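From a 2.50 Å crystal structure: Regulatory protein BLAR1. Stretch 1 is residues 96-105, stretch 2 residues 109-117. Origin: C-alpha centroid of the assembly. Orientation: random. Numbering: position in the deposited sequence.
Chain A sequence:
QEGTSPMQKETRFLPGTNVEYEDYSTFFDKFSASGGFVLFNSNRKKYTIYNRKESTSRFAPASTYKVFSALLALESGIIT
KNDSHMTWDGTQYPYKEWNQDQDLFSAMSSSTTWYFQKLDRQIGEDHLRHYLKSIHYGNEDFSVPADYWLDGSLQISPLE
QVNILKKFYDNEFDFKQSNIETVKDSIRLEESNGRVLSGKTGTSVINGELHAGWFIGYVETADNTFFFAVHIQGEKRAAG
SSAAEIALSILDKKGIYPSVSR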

ATOM      1  N   LYS A  96      -4.972 -20.072  -5.892  1.00 55.90           N
ATOM      2  CA  LYS A  96      -4.016 -21.141  -5.630  1.00 56.16           C
ATOM      3  C   LYS A  96      -2.754 -20.753  -4.845  1.00 55.82           C
ATOM      4  O   LYS A  96      -2.104 -21.612  -4.235  1.00 54.94           O
ATOM      5  N   GLU A  97      -2.410 -19.468  -4.842  1.00 55.94           N
ATOM      6  CA  GLU A  97      -1.214 -19.013  -4.135  1.00 55.45           C
ATOM      7  C   GLU A  97      -1.404 -18.904  -2.629  1.00 54.02           C
ATOM      8  O   GLU A  97      -0.437 -18.870  -1.871  1.00 53.23           O
ATOM      9  N   TRP A  98      -2.656 -18.837  -2.199  1.00 52.81           N
ATOM     10  CA  TRP A  98      -2.969 -18.748  -0.780  1.00 52.32           C
ATOM     11  C   TRP A  98      -2.943 -20.158  -0.191  1.00 53.03           C
ATOM     12  O   TRP A  98      -2.626 -20.351   0.987  1.00 51.90           O
ATOM     13  N   ASN A  99      -3.267 -21.132  -1.041  1.00 54.29           N
ATOM     14  CA  ASN A  99      -3.358 -22.543  -0.663  1.00 54.90           C
ATOM     15  C   ASN A  99      -2.034 -23.281  -0.462  1.00 54.68           C
ATOM     16  O   ASN A  99      -1.769 -24.297  -1.116  1.00 53.20           O
ATOM     17  N   GLN A 100      -1.220 -22.771   0.459  1.00 54.50           N
ATOM     18  CA  GLN A 100       0.073 -23.369   0.774  1.00 55.69           C
ATOM     19  C   GLN A 100       0.711 -22.651   1.953  1.00 55.53           C
ATOM     20  O   GLN A 100       0.281 -21.561   2.326  1.00 55.16           O
ATOM     21  N   ASP A 101       1.726 -23.270   2.550  1.00 55.63           N
ATOM     22  CA  ASP A 101       2.403 -22.663   3.690  1.00 55.33           C
ATOM     23  C   ASP A 101       2.918 -21.278   3.322  1.00 53.47           C
ATOM     24  O   ASP A 101       3.657 -21.100   2.352  1.00 52.77           O
ATOM     25  N   GLN A 102       2.512 -20.288   4.104  1.00 51.71           N
ATOM     26  CA  GLN A 102       2.909 -18.922   3.831  1.00 48.82           C
ATOM     27  C   GLN A 102       4.054 -18.423   4.680  1.00 47.07           C
ATOM     28  O   GLN A 102       4.441 -19.030   5.676  1.00 45.89           O
ATOM     29  N   ASP A 103       4.582 -17.289   4.251  1.00 46.01           N
ATOM     30  CA  ASP A 103       5.689 -16.628   4.912  1.00 44.47           C
ATOM     31  C   ASP A 103       5.321 -15.145   4.887  1.00 43.05           C
ATOM     32  O   ASP A 103       4.479 -14.746   4.088  1.00 42.35           O
ATOM     33  N   LEU A 104       5.915 -14.336   5.759  1.00 42.55           N
ATOM     34  CA  LEU A 104       5.620 -12.902   5.739  1.00 42.14           C
ATOM     35  C   LEU A 104       5.920 -12.404   4.331  1.00 41.20           C
ATOM     36  O   LEU A 104       5.096 -11.739   3.709  1.00 40.35           O
ATOM     37  N   PHE A 105       7.105 -12.757   3.839  1.00 41.78           N
ATOM     38  CA  PHE A 105       7.550 -12.369   2.504  1.00 43.20           C
ATOM     39  C   PHE A 105       6.716 -12.974   1.371  1.00 43.10           C
ATOM     40  O   PHE A 105       6.520 -12.332   0.330  1.00 42.27           O
ATOM     41  N   SER A 109       3.920 -10.693  -1.286  1.00 34.50           N
ATOM     42  CA  SER A 109       3.994 -10.801  -2.744  1.00 34.86           C
ATOM     43  C   SER A 109       2.690 -11.323  -3.296  1.00 34.98           C
ATOM     44  O   SER A 109       2.198 -10.854  -4.317  1.00 37.35           O
ATOM     45  N   SER A 110       2.125 -12.293  -2.596  1.00 34.83           N
ATOM     46  CA  SER A 110       0.899 -12.919  -3.033  1.00 34.63           C
ATOM     47  C   SER A 110      -0.375 -12.326  -2.434  1.00 34.29           C
ATOM     48  O   SER A 110      -1.485 -12.691  -2.829  1.00 31.67           O
ATOM     49  N   SER A 111      -0.221 -11.391  -1.503  1.00 34.43           N
ATOM     50  CA  SER A 111      -1.384 -10.793  -0.865  1.00 37.20           C
ATOM     51  C   SER A 111      -2.236 -11.910  -0.274  1.00 38.05           C
ATOM     52  O   SER A 111      -3.465 -11.878  -0.356  1.00 38.55           O
ATOM     53  N   THR A 112      -1.575 -12.912   0.296  1.00 39.38           N
ATOM     54  CA  THR A 112      -2.279 -14.025   0.917  1.00 39.42           C
ATOM     55  C   THR A 112      -2.958 -13.417   2.123  1.00 36.91           C
ATOM     56  O   THR A 112      -2.366 -13.282   3.188  1.00 37.11           O
ATOM     57  N   THR A 113      -4.211 -13.037   1.920  1.00 36.37           N
ATOM     58  CA  THR A 113      -5.019 -12.394   2.941  1.00 34.31           C
ATOM     59  C   THR A 113      -5.143 -13.131   4.258  1.00 33.56           C
ATOM     60  O   THR A 113      -5.008 -12.508   5.310  1.00 31.88           O
ATOM     61  N   TRP A 114      -5.385 -14.445   4.219  1.00 32.93           N
ATOM     62  CA  TRP A 114      -5.547 -15.195   5.465  1.00 32.06           C
ATOM     63  C   TRP A 114      -4.366 -15.065   6.417  1.00 31.97           C
ATOM     64  O   TRP A 114      -4.543 -15.087   7.634  1.00 31.50           O
ATOM     65  N   TYR A 115      -3.169 -14.904   5.865  1.00 33.51           N
ATOM     66  CA  TYR A 115      -1.959 -14.772   6.680  1.00 34.42           C
ATOM     67  C   TYR A 115      -1.997 -13.556   7.606  1.00 35.17           C
ATOM     68  O   TYR A 115      -1.736 -13.667   8.804  1.00 33.43           O
ATOM     69  N   PHE A 116      -2.308 -12.394   7.043  1.00 36.48           N
ATOM     70  CA  PHE A 116      -2.367 -11.170   7.829  1.00 38.37           C
ATOM     71  C   PHE A 116      -3.620 -11.132   8.690  1.00 39.37           C
ATOM     72  O   PHE A 116      -3.614 -10.562   9.782  1.00 39.50           O
ATOM     73  N   GLN A 117      -4.687 -11.758   8.206  1.00 40.61           N
ATOM     74  CA  GLN A 117      -5.940 -11.818   8.951  1.00 40.21           C
ATOM     75  C   GLN A 117      -5.737 -12.575  10.263  1.00 42.17           C
ATOM     76  O   GLN A 117      -6.113 -12.099  11.335  1.00 43.45           O
TER

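What holds the two tryptophans in place where the stretches meet? The best-defined polar link is the hydrogen bond from Trp 114 NE1 to Trp 98 O, 2.8 Å long with an N-H...acceptor angle of 161°. Trp 114 takes the p rotamer for chi1, and although its CA-to-CB bond points sideways, the end of the indole comes nearer to stretch 1. Its ring edge therefore meets the backbone: Trp 98 O lies near the ring plane, as does Gln 100 O, which is 3.6 Å from Trp 114 CZ2. Trp 98 also starts sideways, in the m rotamer, and its indole reaches across to stretch 2. There NE1 of Trp 98 makes a weak hydrogen bond to Ser 110 O at 3.5 Å. The carbonyl of the next residue is nearer, with Ser 111 O 3.2 Å from Trp 98 NE1, but the angle is too poor for a bond.

Which contacts cover the aromatic rings? One face of the Trp 98 indole is covered by backbone at Thr 112 and Thr 113. Thr 112 CA sits 3.6 Å from the centroid of the five-membered ring of Trp 98, only 20° off the ring normal, a CH-pi contact. Farther along the indole, Trp 98 CH2 approaches Thr 113 OG1 to 3.2 Å. The two tryptophans also touch through apolar atoms, Trp 98 CB lying 3.9 Å from Trp 114 CD1.

How do the remaining large side chains fill the contact? Gln 102 and Tyr 115 both point toward the opposing stretch, Gln 102 with chi1 and chi2 both m and Tyr 115 with chi1 t. The aliphatic part of Gln 102 wedges against two rings: its CG is 3.2 Å from Trp 114 CZ2, and its CB is 3.5 Å from Tyr 115 CD2. Asp 103 contributes backbone here, its O lying over one face of the Tyr 115 ring, while its side chain points away. Leu 104, with chi1 t and chi2 p, bridges two aromatic residues; its CB is 4.3 Å from Tyr 115 CZ, and its CD1 is 4.0 Å from Phe 116 CE2. Phe 116 leaves its backbone sideways in the m rotamer, but its ring comes nearer to stretch 1.

Where do the smaller polar side chains find partners? Glu 97 and Ser 110 point toward each other's stretches, both with chi1 m, which brings Glu 97 OE2 within 3.2 Å of Ser 110 OG. Next to Ser 110 in sequence, Ser 109, also m, places its OG 2.9 Å from Phe 105 O, while Ser 109 N makes a weak 3.5 Å hydrogen bond to the same Phe 105 O. Thr 112, again m, sets its OG1 2.8 Å from Gln 102 OE1 as modelled, though the amide of Gln 102 is probably turned over, so its hydrogen bonding remains open. The hydroxyl of Tyr 115 is hydrogen-bonded elsewhere in the structure.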

ATOM      1  CB  LYS A  96      -3.616 -21.812  -6.947  1.00 55.62           C
ATOM      2  CG  LYS A  96      -3.607 -23.324  -6.852  1.00 56.50           C
ATOM      3  CD  LYS A  96      -2.443 -23.936  -7.604  1.00 58.03           C
ATOM      4  CE  LYS A  96      -2.278 -25.400  -7.224  1.00 59.63           C
ATOM      5  NZ  LYS A  96      -1.049 -26.011  -7.809  1.00 61.03           N
ATOM      6  CB  GLU A  97      -0.754 -17.668  -4.695  1.00 57.77           C
ATOM      7  CG  GLU A  97      -0.245 -17.748  -6.121  1.00 61.86           C
ATOM      8  CD  GLU A  97       0.428 -16.466  -6.569  1.00 65.11           C
ATOM      9  OE1 GLU A  97       1.116 -16.489  -7.614  1.00 67.61           O
ATOM     10  OE2 GLU A  97       0.265 -15.435  -5.877  1.00 66.78           O
ATOM     11  CB  TRP A  98      -4.370 -18.154  -0.582  1.00 51.09           C
ATOM     12  CG  TRP A  98      -4.522 -16.694  -0.948  1.00 49.90           C
ATOM     13  CD1 TRP A  98      -3.656 -15.922  -1.678  1.00 49.47           C
ATOM     14  CD2 TRP A  98      -5.626 -15.844  -0.613  1.00 48.87           C
ATOM     15  NE1 TRP A  98      -4.155 -14.647  -1.813  1.00 46.90           N
ATOM     16  CE2 TRP A  98      -5.361 -14.572  -1.169  1.00 48.04           C
ATOM     17  CE3 TRP A  98      -6.818 -16.035   0.106  1.00 47.48           C
ATOM     18  CZ2 TRP A  98      -6.244 -13.499  -1.030  1.00 47.19           C
ATOM     19  CZ3 TRP A  98      -7.693 -14.970   0.244  1.00 43.46           C
ATOM     20  CH2 TRP A  98      -7.402 -13.717  -0.321  1.00 46.60           C
ATOM     21  CB  ASN A  99      -4.205 -23.285  -1.702  1.00 54.70           C
ATOM     22  CG  ASN A  99      -5.551 -22.623  -1.932  1.00 55.58           C
ATOM     23  OD1 ASN A  99      -6.334 -22.448  -1.004  1.00 57.88           O
ATOM     24  ND2 ASN A  99      -5.825 -22.247  -3.174  1.00 56.70           N
ATOM     25  CB  GLN A 100       0.996 -23.309  -0.441  1.00 57.28           C
ATOM     26  CG  GLN A 100       0.934 -22.001  -1.203  1.00 60.49           C
ATOM     27  CD  GLN A 100       1.661 -22.075  -2.529  1.00 63.35           C
ATOM     28  OE1 GLN A 100       2.893 -22.127  -2.570  1.00 64.82           O
ATOM     29  NE2 GLN A 100       0.901 -22.096  -3.627  1.00 63.61           N
ATOM     30  CB  ASP A 101       3.547 -23.559   4.182  1.00 56.85           C
ATOM     31  CG  ASP A 101       3.041 -24.850   4.823  1.00 58.77           C
ATOM     32  OD1 ASP A 101       2.112 -24.771   5.655  1.00 56.67           O
ATOM     33  OD2 ASP A 101       3.575 -25.938   4.502  1.00 60.61           O
ATOM     34  CB  GLN A 102       1.710 -17.984   3.988  1.00 48.46           C
ATOM     35  CG  GLN A 102       0.621 -18.217   2.958  1.00 49.09           C
ATOM     36  CD  GLN A 102       1.049 -17.853   1.547  1.00 48.35           C
ATOM     37  OE1 GLN A 102       0.433 -18.284   0.570  1.00 49.09           O
ATOM     38  NE2 GLN A 102       2.096 -17.048   1.434  1.00 48.39           N
ATOM     39  CB  ASP A 103       6.958 -16.874   4.102  1.00 44.90           C
ATOM     40  CG  ASP A 103       8.203 -16.539   4.860  1.00 44.13           C
ATOM     41  OD1 ASP A 103       9.297 -16.691   4.285  1.00 45.18           O
ATOM     42  OD2 ASP A 103       8.089 -16.131   6.033  1.00 47.18           O
ATOM     43  CB  LEU A 104       6.493 -12.135   6.739  1.00 40.88           C
ATOM     44  CG  LEU A 104       6.488 -10.606   6.589  1.00 38.58           C
ATOM     45  CD1 LEU A 104       5.116 -10.038   6.961  1.00 35.49           C
ATOM     46  CD2 LEU A 104       7.576 -10.013   7.476  1.00 36.15           C
ATOM     47  CB  PHE A 105       9.020 -12.745   2.318  1.00 45.78           C
ATOM     48  CG  PHE A 105       9.975 -11.746   2.899  1.00 50.56           C
ATOM     49  CD1 PHE A 105       9.794 -11.256   4.191  1.00 53.38           C
ATOM     50  CD2 PHE A 105      11.062 -11.290   2.157  1.00 52.18           C
ATOM     51  CE1 PHE A 105      10.682 -10.323   4.738  1.00 53.92           C
ATOM     52  CE2 PHE A 105      11.957 -10.360   2.692  1.00 52.85           C
ATOM     53  CZ  PHE A 105      11.766  -9.875   3.985  1.00 53.77           C
ATOM     54  CB  SER A 109       5.101 -11.765  -3.168  1.00 33.81           C
ATOM     55  OG  SER A 109       6.288 -11.539  -2.441  1.00 36.16           O
ATOM     56  CB  SER A 110       0.997 -14.413  -2.737  1.00 35.21           C
ATOM     57  OG  SER A 110       2.144 -14.951  -3.387  1.00 35.25           O
ATOM     58  CB  SER A 111      -2.220  -9.998  -1.878  1.00 35.89           C
ATOM     59  OG  SER A 111      -1.540  -8.834  -2.307  1.00 35.45           O
ATOM     60  CB  THR A 112      -1.309 -15.127   1.362  1.00 42.07           C
ATOM     61  OG1 THR A 112      -0.668 -15.682   0.206  1.00 46.40           O
ATOM     62  CG2 THR A 112      -2.055 -16.228   2.104  1.00 44.38           C
ATOM     63  CB  THR A 113      -6.426 -12.099   2.394  1.00 34.13           C
ATOM     64  OG1 THR A 113      -6.315 -11.208   1.273  1.00 35.32           O
ATOM     65  CG2 THR A 113      -7.293 -11.445   3.461  1.00 35.94           C
ATOM     66  CB  TRP A 114      -5.852 -16.683   5.199  1.00 31.56           C
ATOM     67  CG  TRP A 114      -4.753 -17.511   4.556  1.00 30.22           C
ATOM     68  CD1 TRP A 114      -4.699 -17.926   3.258  1.00 29.19           C
ATOM     69  CD2 TRP A 114      -3.617 -18.095   5.211  1.00 26.75           C
ATOM     70  NE1 TRP A 114      -3.614 -18.741   3.066  1.00 30.49           N
ATOM     71  CE2 TRP A 114      -2.932 -18.863   4.248  1.00 27.44           C
ATOM     72  CE3 TRP A 114      -3.115 -18.049   6.521  1.00 27.84           C
ATOM     73  CZ2 TRP A 114      -1.768 -19.586   4.551  1.00 27.39           C
ATOM     74  CZ3 TRP A 114      -1.953 -18.770   6.824  1.00 25.36           C
ATOM     75  CH2 TRP A 114      -1.296 -19.528   5.839  1.00 27.03           C
ATOM     76  CB  TYR A 115      -0.729 -14.685   5.774  1.00 34.06           C
ATOM     77  CG  TYR A 115       0.580 -14.562   6.519  1.00 33.56           C
ATOM     78  CD1 TYR A 115       0.966 -13.356   7.097  1.00 30.87           C
ATOM     79  CD2 TYR A 115       1.426 -15.667   6.660  1.00 31.58           C
ATOM     80  CE1 TYR A 115       2.160 -13.258   7.797  1.00 32.50           C
ATOM     81  CE2 TYR A 115       2.618 -15.576   7.353  1.00 27.63           C
ATOM     82  CZ  TYR A 115       2.980 -14.376   7.919  1.00 30.93           C
ATOM     83  OH  TYR A 115       4.169 -14.285   8.603  1.00 34.12           O
ATOM     84  CB  PHE A 116      -2.286  -9.942   6.908  1.00 37.56           C
ATOM     85  CG  PHE A 116      -1.001  -9.871   6.124  1.00 36.56           C
ATOM     86  CD1 PHE A 116      -0.857 -10.576   4.925  1.00 36.41           C
ATOM     87  CD2 PHE A 116       0.104  -9.188   6.635  1.00 34.07           C
ATOM     88  CE1 PHE A 116       0.373 -10.607   4.256  1.00 34.57           C
ATOM     89  CE2 PHE A 116       1.334  -9.213   5.975  1.00 34.50           C
ATOM     90  CZ  PHE A 116       1.469  -9.926   4.784  1.00 33.08           C
ATOM     91  CB  GLN A 117      -7.010 -12.517   8.113  1.00 38.91           C
ATOM     92  CG  GLN A 117      -8.139 -11.611   7.658  1.00 35.95           C
ATOM     93  CD  GLN A 117      -9.031 -12.274   6.627  1.00 35.67           C
ATOM     94  OE1 GLN A 117     -10.155 -11.833   6.385  1.00 37.53           O
ATOM     95  NE2 GLN A 117      -8.529 -13.332   6.002  1.00 33.80           N
TER